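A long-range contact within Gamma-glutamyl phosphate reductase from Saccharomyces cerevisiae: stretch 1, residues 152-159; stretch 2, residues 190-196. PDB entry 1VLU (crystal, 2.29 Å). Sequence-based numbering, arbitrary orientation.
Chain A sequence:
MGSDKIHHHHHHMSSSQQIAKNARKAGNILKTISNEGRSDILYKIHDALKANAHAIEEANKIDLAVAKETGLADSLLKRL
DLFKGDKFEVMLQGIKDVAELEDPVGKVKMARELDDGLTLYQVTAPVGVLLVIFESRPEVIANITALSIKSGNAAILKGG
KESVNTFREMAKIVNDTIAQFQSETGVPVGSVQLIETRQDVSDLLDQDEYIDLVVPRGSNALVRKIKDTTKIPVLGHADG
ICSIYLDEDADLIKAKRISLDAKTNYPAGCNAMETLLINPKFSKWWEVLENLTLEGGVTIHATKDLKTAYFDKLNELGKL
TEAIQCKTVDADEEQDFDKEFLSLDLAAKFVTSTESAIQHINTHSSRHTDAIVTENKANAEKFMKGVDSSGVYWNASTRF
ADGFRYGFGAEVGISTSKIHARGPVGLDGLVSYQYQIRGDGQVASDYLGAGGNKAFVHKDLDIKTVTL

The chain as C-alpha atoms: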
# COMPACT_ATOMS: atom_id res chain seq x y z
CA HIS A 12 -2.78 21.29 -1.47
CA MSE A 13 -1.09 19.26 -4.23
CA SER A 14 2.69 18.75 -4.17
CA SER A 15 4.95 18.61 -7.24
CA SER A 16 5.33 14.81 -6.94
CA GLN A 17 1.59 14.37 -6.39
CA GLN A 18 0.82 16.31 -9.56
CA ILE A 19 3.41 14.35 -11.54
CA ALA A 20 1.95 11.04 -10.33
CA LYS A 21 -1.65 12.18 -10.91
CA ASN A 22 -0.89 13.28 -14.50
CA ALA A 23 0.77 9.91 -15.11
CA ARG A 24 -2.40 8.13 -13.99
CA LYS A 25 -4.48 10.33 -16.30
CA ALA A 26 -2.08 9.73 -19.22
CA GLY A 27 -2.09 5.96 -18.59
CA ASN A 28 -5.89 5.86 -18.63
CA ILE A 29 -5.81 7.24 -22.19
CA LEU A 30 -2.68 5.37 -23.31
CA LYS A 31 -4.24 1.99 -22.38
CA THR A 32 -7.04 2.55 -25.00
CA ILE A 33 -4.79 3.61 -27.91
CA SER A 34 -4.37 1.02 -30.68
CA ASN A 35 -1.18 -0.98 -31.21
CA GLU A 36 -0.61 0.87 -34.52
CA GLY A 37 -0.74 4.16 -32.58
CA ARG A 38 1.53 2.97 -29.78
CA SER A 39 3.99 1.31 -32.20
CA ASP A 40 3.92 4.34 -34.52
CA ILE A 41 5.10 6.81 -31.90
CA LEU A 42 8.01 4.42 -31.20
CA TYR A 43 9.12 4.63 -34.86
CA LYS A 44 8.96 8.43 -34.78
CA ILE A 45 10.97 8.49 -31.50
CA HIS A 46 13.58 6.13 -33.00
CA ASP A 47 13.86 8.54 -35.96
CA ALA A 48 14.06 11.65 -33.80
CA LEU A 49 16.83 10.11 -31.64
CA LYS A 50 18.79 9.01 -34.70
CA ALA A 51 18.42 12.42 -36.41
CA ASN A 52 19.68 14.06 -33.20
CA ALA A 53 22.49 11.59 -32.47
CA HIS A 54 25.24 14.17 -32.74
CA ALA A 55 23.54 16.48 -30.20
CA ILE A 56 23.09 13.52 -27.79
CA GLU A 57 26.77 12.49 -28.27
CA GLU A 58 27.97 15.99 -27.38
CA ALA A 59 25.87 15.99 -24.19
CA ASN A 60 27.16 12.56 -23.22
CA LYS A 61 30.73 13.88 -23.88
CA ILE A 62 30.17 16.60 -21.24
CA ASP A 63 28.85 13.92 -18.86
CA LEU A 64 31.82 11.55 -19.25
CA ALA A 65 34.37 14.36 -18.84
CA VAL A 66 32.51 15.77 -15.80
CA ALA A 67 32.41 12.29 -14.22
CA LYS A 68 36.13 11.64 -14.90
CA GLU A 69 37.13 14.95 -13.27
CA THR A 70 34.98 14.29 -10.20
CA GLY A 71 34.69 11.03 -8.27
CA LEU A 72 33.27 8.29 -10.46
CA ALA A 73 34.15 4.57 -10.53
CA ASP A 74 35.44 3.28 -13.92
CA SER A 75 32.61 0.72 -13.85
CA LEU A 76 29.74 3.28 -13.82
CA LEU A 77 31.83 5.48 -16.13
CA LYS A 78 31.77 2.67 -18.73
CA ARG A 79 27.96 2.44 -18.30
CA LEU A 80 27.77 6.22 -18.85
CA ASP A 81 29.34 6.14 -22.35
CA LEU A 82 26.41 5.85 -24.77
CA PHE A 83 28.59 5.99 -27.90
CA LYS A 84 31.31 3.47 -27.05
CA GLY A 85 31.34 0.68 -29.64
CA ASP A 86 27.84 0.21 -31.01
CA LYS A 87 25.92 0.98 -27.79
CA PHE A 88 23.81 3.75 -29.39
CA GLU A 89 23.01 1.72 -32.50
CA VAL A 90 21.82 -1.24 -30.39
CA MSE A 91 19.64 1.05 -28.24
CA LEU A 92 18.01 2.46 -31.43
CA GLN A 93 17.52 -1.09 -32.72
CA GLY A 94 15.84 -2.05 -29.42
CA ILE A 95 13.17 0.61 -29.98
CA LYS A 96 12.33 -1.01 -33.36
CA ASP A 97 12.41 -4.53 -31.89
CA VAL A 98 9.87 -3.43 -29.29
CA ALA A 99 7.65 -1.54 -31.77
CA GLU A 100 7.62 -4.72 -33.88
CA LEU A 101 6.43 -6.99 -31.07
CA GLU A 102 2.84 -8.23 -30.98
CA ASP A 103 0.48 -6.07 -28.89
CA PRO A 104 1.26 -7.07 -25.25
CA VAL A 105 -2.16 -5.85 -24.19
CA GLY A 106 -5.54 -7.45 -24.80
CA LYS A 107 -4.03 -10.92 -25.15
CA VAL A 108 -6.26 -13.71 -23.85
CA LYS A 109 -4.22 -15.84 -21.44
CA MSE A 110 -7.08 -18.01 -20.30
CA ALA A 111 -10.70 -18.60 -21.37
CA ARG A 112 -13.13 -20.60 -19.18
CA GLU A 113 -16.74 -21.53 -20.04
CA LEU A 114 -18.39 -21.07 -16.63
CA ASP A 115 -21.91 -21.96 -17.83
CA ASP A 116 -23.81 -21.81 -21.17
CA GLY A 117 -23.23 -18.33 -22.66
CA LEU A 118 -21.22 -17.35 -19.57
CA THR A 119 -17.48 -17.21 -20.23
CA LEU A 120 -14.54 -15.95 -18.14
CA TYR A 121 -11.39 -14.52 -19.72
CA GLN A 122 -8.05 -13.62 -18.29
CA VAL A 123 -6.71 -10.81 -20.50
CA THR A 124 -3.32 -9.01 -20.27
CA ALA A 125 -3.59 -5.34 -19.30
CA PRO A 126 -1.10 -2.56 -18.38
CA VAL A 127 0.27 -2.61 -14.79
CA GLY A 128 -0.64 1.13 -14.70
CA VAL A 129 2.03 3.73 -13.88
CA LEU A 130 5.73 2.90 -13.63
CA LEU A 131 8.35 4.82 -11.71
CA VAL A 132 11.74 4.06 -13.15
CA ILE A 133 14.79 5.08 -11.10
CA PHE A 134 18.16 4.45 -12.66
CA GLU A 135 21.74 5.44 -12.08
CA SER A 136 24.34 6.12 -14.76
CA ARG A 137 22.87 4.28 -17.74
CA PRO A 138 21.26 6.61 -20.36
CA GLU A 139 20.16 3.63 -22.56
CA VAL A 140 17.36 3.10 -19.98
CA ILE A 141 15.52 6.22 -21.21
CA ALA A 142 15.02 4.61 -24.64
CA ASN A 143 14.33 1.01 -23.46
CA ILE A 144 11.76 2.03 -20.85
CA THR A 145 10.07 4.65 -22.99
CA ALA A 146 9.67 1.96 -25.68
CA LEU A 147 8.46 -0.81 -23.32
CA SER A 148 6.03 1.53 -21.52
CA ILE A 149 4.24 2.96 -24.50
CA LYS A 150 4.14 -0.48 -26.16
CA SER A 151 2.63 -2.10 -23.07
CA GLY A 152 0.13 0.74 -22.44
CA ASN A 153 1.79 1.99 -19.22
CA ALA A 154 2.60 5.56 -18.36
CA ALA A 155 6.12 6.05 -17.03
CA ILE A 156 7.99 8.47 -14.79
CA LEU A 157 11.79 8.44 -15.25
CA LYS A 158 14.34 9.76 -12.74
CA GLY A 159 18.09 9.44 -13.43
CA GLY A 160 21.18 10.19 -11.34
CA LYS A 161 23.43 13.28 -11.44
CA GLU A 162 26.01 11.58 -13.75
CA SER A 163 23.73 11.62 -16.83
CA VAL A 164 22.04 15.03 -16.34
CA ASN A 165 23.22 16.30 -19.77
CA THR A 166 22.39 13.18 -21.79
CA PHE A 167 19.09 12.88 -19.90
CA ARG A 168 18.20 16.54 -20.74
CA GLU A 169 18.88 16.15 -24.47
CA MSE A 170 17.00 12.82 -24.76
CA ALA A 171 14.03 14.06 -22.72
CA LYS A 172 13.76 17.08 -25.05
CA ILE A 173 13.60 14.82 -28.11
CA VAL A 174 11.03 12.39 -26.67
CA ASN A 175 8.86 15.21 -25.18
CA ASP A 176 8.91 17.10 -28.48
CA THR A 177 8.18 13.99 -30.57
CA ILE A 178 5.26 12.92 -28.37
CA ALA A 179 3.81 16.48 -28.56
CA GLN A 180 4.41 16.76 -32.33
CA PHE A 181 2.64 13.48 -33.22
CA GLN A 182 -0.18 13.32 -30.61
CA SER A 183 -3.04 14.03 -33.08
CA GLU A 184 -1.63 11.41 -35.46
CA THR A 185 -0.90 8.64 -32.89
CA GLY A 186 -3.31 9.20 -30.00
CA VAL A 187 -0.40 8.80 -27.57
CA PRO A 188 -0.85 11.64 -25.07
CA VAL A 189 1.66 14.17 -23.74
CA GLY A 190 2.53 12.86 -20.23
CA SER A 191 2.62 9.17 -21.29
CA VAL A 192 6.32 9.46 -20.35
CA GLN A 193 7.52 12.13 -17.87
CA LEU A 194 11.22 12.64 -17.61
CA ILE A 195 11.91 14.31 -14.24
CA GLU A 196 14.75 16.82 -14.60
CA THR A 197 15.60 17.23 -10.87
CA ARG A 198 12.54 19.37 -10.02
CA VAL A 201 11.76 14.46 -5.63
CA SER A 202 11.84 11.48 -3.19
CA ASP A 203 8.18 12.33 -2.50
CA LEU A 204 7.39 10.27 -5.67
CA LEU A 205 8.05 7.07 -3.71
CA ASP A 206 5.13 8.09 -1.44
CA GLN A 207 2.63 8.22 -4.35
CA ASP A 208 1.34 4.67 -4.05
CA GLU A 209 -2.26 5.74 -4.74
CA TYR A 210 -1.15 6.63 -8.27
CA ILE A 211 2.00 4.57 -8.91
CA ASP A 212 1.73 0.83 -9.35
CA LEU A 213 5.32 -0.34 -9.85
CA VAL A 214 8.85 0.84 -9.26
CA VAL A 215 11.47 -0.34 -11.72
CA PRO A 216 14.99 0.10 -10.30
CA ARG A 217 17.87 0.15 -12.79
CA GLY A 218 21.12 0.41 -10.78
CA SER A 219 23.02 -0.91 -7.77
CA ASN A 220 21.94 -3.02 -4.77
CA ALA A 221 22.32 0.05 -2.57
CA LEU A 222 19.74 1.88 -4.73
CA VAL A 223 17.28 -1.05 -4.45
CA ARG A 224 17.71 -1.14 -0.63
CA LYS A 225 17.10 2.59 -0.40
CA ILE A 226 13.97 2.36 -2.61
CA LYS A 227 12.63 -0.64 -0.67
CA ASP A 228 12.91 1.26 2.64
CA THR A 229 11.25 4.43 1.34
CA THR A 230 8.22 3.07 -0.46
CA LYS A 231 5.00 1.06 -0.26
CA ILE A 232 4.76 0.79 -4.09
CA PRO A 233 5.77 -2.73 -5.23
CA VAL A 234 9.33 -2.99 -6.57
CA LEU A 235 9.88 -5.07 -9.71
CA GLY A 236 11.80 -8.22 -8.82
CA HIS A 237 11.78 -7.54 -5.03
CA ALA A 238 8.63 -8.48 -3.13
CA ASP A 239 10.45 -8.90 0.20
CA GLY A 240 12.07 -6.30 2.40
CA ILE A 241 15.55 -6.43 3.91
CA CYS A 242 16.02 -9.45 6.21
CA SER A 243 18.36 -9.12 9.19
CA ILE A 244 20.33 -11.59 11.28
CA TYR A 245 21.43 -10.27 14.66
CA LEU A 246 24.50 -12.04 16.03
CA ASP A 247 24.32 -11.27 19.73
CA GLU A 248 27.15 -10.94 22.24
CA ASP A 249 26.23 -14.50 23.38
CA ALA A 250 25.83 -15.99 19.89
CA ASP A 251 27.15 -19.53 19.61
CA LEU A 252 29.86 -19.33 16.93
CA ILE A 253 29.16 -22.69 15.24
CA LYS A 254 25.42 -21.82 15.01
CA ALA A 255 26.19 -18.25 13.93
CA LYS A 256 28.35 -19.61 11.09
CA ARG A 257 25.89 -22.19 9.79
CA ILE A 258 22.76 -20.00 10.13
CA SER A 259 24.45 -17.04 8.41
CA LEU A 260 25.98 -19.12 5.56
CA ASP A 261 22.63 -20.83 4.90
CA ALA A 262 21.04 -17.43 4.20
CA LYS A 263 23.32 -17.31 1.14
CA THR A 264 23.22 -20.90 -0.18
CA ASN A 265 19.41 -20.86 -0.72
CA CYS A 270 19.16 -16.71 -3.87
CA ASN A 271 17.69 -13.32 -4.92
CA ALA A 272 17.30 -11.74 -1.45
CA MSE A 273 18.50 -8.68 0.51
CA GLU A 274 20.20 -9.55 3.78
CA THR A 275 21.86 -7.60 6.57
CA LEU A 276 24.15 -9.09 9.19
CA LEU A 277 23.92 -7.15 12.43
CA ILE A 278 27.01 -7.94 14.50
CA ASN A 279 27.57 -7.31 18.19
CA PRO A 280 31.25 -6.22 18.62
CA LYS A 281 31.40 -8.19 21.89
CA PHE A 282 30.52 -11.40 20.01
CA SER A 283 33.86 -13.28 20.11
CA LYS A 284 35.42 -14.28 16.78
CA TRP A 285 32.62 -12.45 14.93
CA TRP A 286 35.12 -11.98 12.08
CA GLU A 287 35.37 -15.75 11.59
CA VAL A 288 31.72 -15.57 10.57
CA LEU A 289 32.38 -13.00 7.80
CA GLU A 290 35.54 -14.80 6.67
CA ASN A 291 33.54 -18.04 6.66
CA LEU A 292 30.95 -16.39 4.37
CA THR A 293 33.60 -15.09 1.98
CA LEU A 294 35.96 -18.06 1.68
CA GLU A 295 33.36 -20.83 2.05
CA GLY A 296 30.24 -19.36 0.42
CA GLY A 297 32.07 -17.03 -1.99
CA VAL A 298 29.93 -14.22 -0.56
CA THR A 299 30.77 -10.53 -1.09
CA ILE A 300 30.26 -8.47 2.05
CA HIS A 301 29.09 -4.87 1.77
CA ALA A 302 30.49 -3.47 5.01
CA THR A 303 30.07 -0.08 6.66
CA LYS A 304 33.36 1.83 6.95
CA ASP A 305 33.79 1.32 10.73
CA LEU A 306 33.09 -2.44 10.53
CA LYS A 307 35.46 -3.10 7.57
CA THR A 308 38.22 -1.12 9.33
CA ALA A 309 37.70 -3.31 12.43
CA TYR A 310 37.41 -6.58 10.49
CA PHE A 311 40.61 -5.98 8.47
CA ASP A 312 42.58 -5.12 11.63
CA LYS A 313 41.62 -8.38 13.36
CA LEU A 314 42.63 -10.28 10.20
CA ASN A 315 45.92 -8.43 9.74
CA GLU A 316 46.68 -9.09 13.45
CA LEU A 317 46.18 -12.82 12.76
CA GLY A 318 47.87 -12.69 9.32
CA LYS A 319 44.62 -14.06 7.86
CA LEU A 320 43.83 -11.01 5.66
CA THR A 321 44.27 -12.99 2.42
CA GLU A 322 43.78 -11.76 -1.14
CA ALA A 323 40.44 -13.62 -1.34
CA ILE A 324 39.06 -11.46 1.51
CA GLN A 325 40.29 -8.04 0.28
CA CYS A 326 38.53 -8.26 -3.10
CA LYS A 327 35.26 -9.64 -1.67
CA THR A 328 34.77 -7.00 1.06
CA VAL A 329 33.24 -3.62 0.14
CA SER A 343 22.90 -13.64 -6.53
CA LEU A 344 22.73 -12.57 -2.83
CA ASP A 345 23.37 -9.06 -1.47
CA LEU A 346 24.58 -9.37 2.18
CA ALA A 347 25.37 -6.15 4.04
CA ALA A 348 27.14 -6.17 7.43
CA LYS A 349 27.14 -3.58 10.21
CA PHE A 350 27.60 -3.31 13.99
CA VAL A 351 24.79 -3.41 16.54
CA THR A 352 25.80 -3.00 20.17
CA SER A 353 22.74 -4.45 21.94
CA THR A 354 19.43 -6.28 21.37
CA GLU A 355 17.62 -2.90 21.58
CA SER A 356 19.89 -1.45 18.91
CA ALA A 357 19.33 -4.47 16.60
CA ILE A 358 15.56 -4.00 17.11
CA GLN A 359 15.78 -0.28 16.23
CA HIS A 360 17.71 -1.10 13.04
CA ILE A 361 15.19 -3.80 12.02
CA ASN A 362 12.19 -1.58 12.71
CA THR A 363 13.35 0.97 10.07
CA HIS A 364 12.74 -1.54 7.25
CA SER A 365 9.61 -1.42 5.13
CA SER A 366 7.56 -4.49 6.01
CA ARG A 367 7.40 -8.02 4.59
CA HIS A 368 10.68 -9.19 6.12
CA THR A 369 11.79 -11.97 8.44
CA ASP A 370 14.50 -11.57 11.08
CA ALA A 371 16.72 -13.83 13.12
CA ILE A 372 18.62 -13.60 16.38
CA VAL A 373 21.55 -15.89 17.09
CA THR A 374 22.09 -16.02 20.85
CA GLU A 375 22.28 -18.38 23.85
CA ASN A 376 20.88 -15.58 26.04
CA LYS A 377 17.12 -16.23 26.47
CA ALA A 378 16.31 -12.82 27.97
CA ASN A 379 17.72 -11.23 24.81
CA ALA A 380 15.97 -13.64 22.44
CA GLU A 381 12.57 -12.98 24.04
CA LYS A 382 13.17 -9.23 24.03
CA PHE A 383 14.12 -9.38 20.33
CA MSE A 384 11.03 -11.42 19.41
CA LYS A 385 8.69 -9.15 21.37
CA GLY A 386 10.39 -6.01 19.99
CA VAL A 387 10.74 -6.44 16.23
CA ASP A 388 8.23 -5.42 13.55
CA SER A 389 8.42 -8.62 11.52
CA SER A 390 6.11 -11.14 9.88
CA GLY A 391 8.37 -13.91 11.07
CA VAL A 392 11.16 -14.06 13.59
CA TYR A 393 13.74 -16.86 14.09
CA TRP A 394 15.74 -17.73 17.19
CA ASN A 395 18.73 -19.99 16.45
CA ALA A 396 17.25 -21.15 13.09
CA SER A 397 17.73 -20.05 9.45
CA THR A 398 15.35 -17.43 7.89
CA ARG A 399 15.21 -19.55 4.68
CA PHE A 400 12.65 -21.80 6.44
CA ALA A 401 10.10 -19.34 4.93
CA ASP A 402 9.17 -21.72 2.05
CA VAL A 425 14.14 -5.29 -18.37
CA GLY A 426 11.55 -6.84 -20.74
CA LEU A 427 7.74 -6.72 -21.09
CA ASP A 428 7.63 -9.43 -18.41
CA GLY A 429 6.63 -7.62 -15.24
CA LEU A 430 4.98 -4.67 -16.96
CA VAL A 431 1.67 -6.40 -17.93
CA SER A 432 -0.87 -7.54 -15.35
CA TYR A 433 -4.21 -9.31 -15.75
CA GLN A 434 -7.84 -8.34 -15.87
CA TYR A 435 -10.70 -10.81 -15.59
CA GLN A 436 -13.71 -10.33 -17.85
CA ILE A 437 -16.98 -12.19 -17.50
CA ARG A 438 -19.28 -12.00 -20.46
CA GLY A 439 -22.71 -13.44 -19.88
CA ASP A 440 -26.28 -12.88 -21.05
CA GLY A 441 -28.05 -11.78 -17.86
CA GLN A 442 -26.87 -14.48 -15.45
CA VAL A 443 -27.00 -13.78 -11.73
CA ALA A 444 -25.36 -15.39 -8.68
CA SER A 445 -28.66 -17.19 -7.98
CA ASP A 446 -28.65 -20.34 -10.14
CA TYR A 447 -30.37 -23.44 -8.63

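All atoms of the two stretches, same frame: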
# COMPACT_ATOMS: atom_id res chain seq x y z
N GLY A 152 1.28 -0.06 -22.87
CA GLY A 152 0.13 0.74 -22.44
C GLY A 152 0.26 1.36 -21.05
O GLY A 152 -0.74 1.80 -20.47
N ASN A 153 1.49 1.40 -20.53
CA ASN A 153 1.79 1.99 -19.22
C ASN A 153 2.34 3.39 -19.36
O ASN A 153 3.12 3.65 -20.26
CB ASN A 153 2.88 1.20 -18.48
CG ASN A 153 2.44 -0.15 -18.06
OD1 ASN A 153 1.60 -0.29 -17.19
ND2 ASN A 153 3.04 -1.18 -18.66
N ALA A 154 1.95 4.28 -18.46
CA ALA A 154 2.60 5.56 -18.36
C ALA A 154 3.85 5.35 -17.51
O ALA A 154 3.87 4.46 -16.65
CB ALA A 154 1.68 6.60 -17.76
N ALA A 155 4.88 6.15 -17.77
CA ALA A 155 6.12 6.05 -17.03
C ALA A 155 6.60 7.40 -16.51
O ALA A 155 6.38 8.44 -17.14
CB ALA A 155 7.21 5.40 -17.86
N ILE A 156 7.24 7.35 -15.35
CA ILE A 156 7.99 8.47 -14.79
C ILE A 156 9.43 7.99 -14.68
O ILE A 156 9.68 6.93 -14.10
CB ILE A 156 7.43 8.90 -13.39
CG1 ILE A 156 5.95 9.28 -13.48
CG2 ILE A 156 8.22 10.07 -12.81
CD1 ILE A 156 5.17 8.97 -12.27
N LEU A 157 10.36 8.74 -15.25
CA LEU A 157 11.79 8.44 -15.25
C LEU A 157 12.58 9.44 -14.42
O LEU A 157 12.42 10.66 -14.60
CB LEU A 157 12.33 8.38 -16.67
CG LEU A 157 12.11 7.10 -17.48
CD1 LEU A 157 10.65 6.91 -17.86
CD2 LEU A 157 12.91 7.13 -18.73
N LYS A 158 13.43 8.93 -13.53
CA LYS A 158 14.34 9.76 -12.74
C LYS A 158 15.73 9.13 -12.78
O LYS A 158 15.91 7.99 -12.35
CB LYS A 158 13.82 9.89 -11.30
CG LYS A 158 14.33 11.13 -10.54
N GLY A 159 16.69 9.87 -13.34
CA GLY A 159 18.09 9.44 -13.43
C GLY A 159 18.95 10.05 -12.35
O GLY A 159 18.49 10.91 -11.59
N GLY A 190 2.61 13.41 -21.59
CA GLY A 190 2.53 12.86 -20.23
C GLY A 190 2.57 11.34 -20.14
O GLY A 190 2.69 10.81 -19.04
N SER A 191 2.47 10.64 -21.28
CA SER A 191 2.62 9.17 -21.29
C SER A 191 3.95 8.80 -20.64
O SER A 191 4.02 7.82 -19.89
CB SER A 191 2.58 8.61 -22.72
OG SER A 191 1.33 8.81 -23.33
N VAL A 192 4.99 9.58 -20.94
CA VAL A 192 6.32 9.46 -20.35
C VAL A 192 6.73 10.79 -19.75
O VAL A 192 6.78 11.76 -20.47
CB VAL A 192 7.38 9.03 -21.40
CG1 VAL A 192 8.74 8.96 -20.77
CG2 VAL A 192 7.03 7.66 -21.99
N GLN A 193 7.00 10.87 -18.45
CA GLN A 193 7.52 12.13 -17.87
C GLN A 193 8.93 11.92 -17.38
O GLN A 193 9.21 11.04 -16.58
CB GLN A 193 6.65 12.67 -16.73
CG GLN A 193 5.18 12.80 -17.08
CD GLN A 193 4.34 13.23 -15.89
OE1 GLN A 193 4.46 14.36 -15.41
NE2 GLN A 193 3.49 12.33 -15.41
N LEU A 194 9.82 12.76 -17.88
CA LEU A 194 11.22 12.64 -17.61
C LEU A 194 11.56 13.75 -16.62
O LEU A 194 11.64 14.91 -16.99
CB LEU A 194 11.97 12.77 -18.93
CG LEU A 194 11.56 11.71 -19.97
CD1 LEU A 194 11.01 12.32 -21.27
CD2 LEU A 194 12.71 10.74 -20.27
N ILE A 195 11.71 13.37 -15.35
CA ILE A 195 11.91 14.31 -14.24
C ILE A 195 13.33 14.87 -14.23
O ILE A 195 14.29 14.15 -13.91
CB ILE A 195 11.57 13.69 -12.85
CG1 ILE A 195 10.15 13.11 -12.80
CG2 ILE A 195 11.78 14.70 -11.73
CD1 ILE A 195 9.05 13.94 -13.56
N GLU A 196 13.45 16.14 -14.57
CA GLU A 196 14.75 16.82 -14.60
C GLU A 196 14.98 17.52 -13.26
O GLU A 196 14.83 18.74 -13.17
CB GLU A 196 14.83 17.82 -15.77
CG GLU A 196 14.87 17.18 -17.16
CD GLU A 196 15.04 18.20 -18.29
OE1 GLU A 196 15.68 19.26 -18.08
OE2 GLU A 196 14.55 17.93 -19.41
O HOH W 1 3.78 9.85 -16.77
O HOH W 2 16.51 12.76 -13.42

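Two neighbouring strands of Gamma-glutamyl phosphate reductase lie side by side and run the same way, their axes 12° apart and 4.8 Å at closest approach. Ala155 pairs with Val192, Ile156 with Gln193 and Leu157 with Leu194, in parallel register. Together the two stretches bury 431 Å², and Leu157, Ile195 and Gln193 are the residues most covered.

Leu157, with 72 Å² covered, is held through both its backbone and its side chain. Its N donates to Gln193 O (2.9 Å, nearly straight at 171°), and its O accepts from Ile195 N (2.9 Å, 155°). Leu157 thus bonds to the residues before and after its register partner, Leu194, as a parallel ladder requires. Its side chain (chi1 m, chi2 p) lies on the same face of the sheet as Ala155, Val192 and Leu194, and its two methyls reach different neighbours: Leu157 CD1 lies 4.0 Å from Val192 CG1, while Leu157 CD2 lies 3.9 Å from Leu194 CD2. The leucine therefore spans two positions of the partner strand.

Ile195, with 62 Å² covered, points its CA-to-CB bond toward stretch 1. Besides the bond from its N to Leu157 O, it packs against Ile156, with Ile195 CG1 3.6 Å from Ile156 CG2. This is the tightest side-chain-to-side-chain approach in the contact, and it runs diagonally, because Ile195 stands level with Lys158 rather than Ile156. The Lys158 side chain, modelled only as far as CG, comes no closer than 4.4 Å, from Lys158 CG to Ile195 CB. Past the strand pairing, water 2 carries the link onward: it donates to Ile195 O (2.7 Å) and accepts from Gly159 N (2.9 Å).

Gln193, with 50 Å² covered, faces the same side as Ile156. Its backbone works in both directions, Gln193 N donating to Ala155 O (2.8 Å, 166°) and Gln193 O receiving Leu157 N. The carbonyl also meets the alpha carbon of its register partner, with Ile156 CA 3.4 Å from Gln193 O in a CA-H...O contact. The side chain is extended at chi2 and turns at chi3 (68°), and Gln193 NE2 comes 4.4 Å from Ile156 CG1. Gln193 NE2 donates to water 1 (2.8 Å) and is also hydrogen-bonded elsewhere in the structure; the water in turn donates to Ala155 O (3.0 Å) and Gly190 O (2.7 Å). Ala155 O consequently serves both a backbone amide and a water.

The ladder begins at Ser191, whose O accepts from Ala155 N (2.8 Å, 159°) and also lies 3.1 Å from Ala154 CA in a further CA-H...O contact. Just before it, Gly190 adopts phi 96° and psi -10°, where a CB would jam against the carbonyl O of the preceding residue. In stretch 1, Gly152 likewise has positive phi, closing a helix in a Schellman motif before the chain enters the strand.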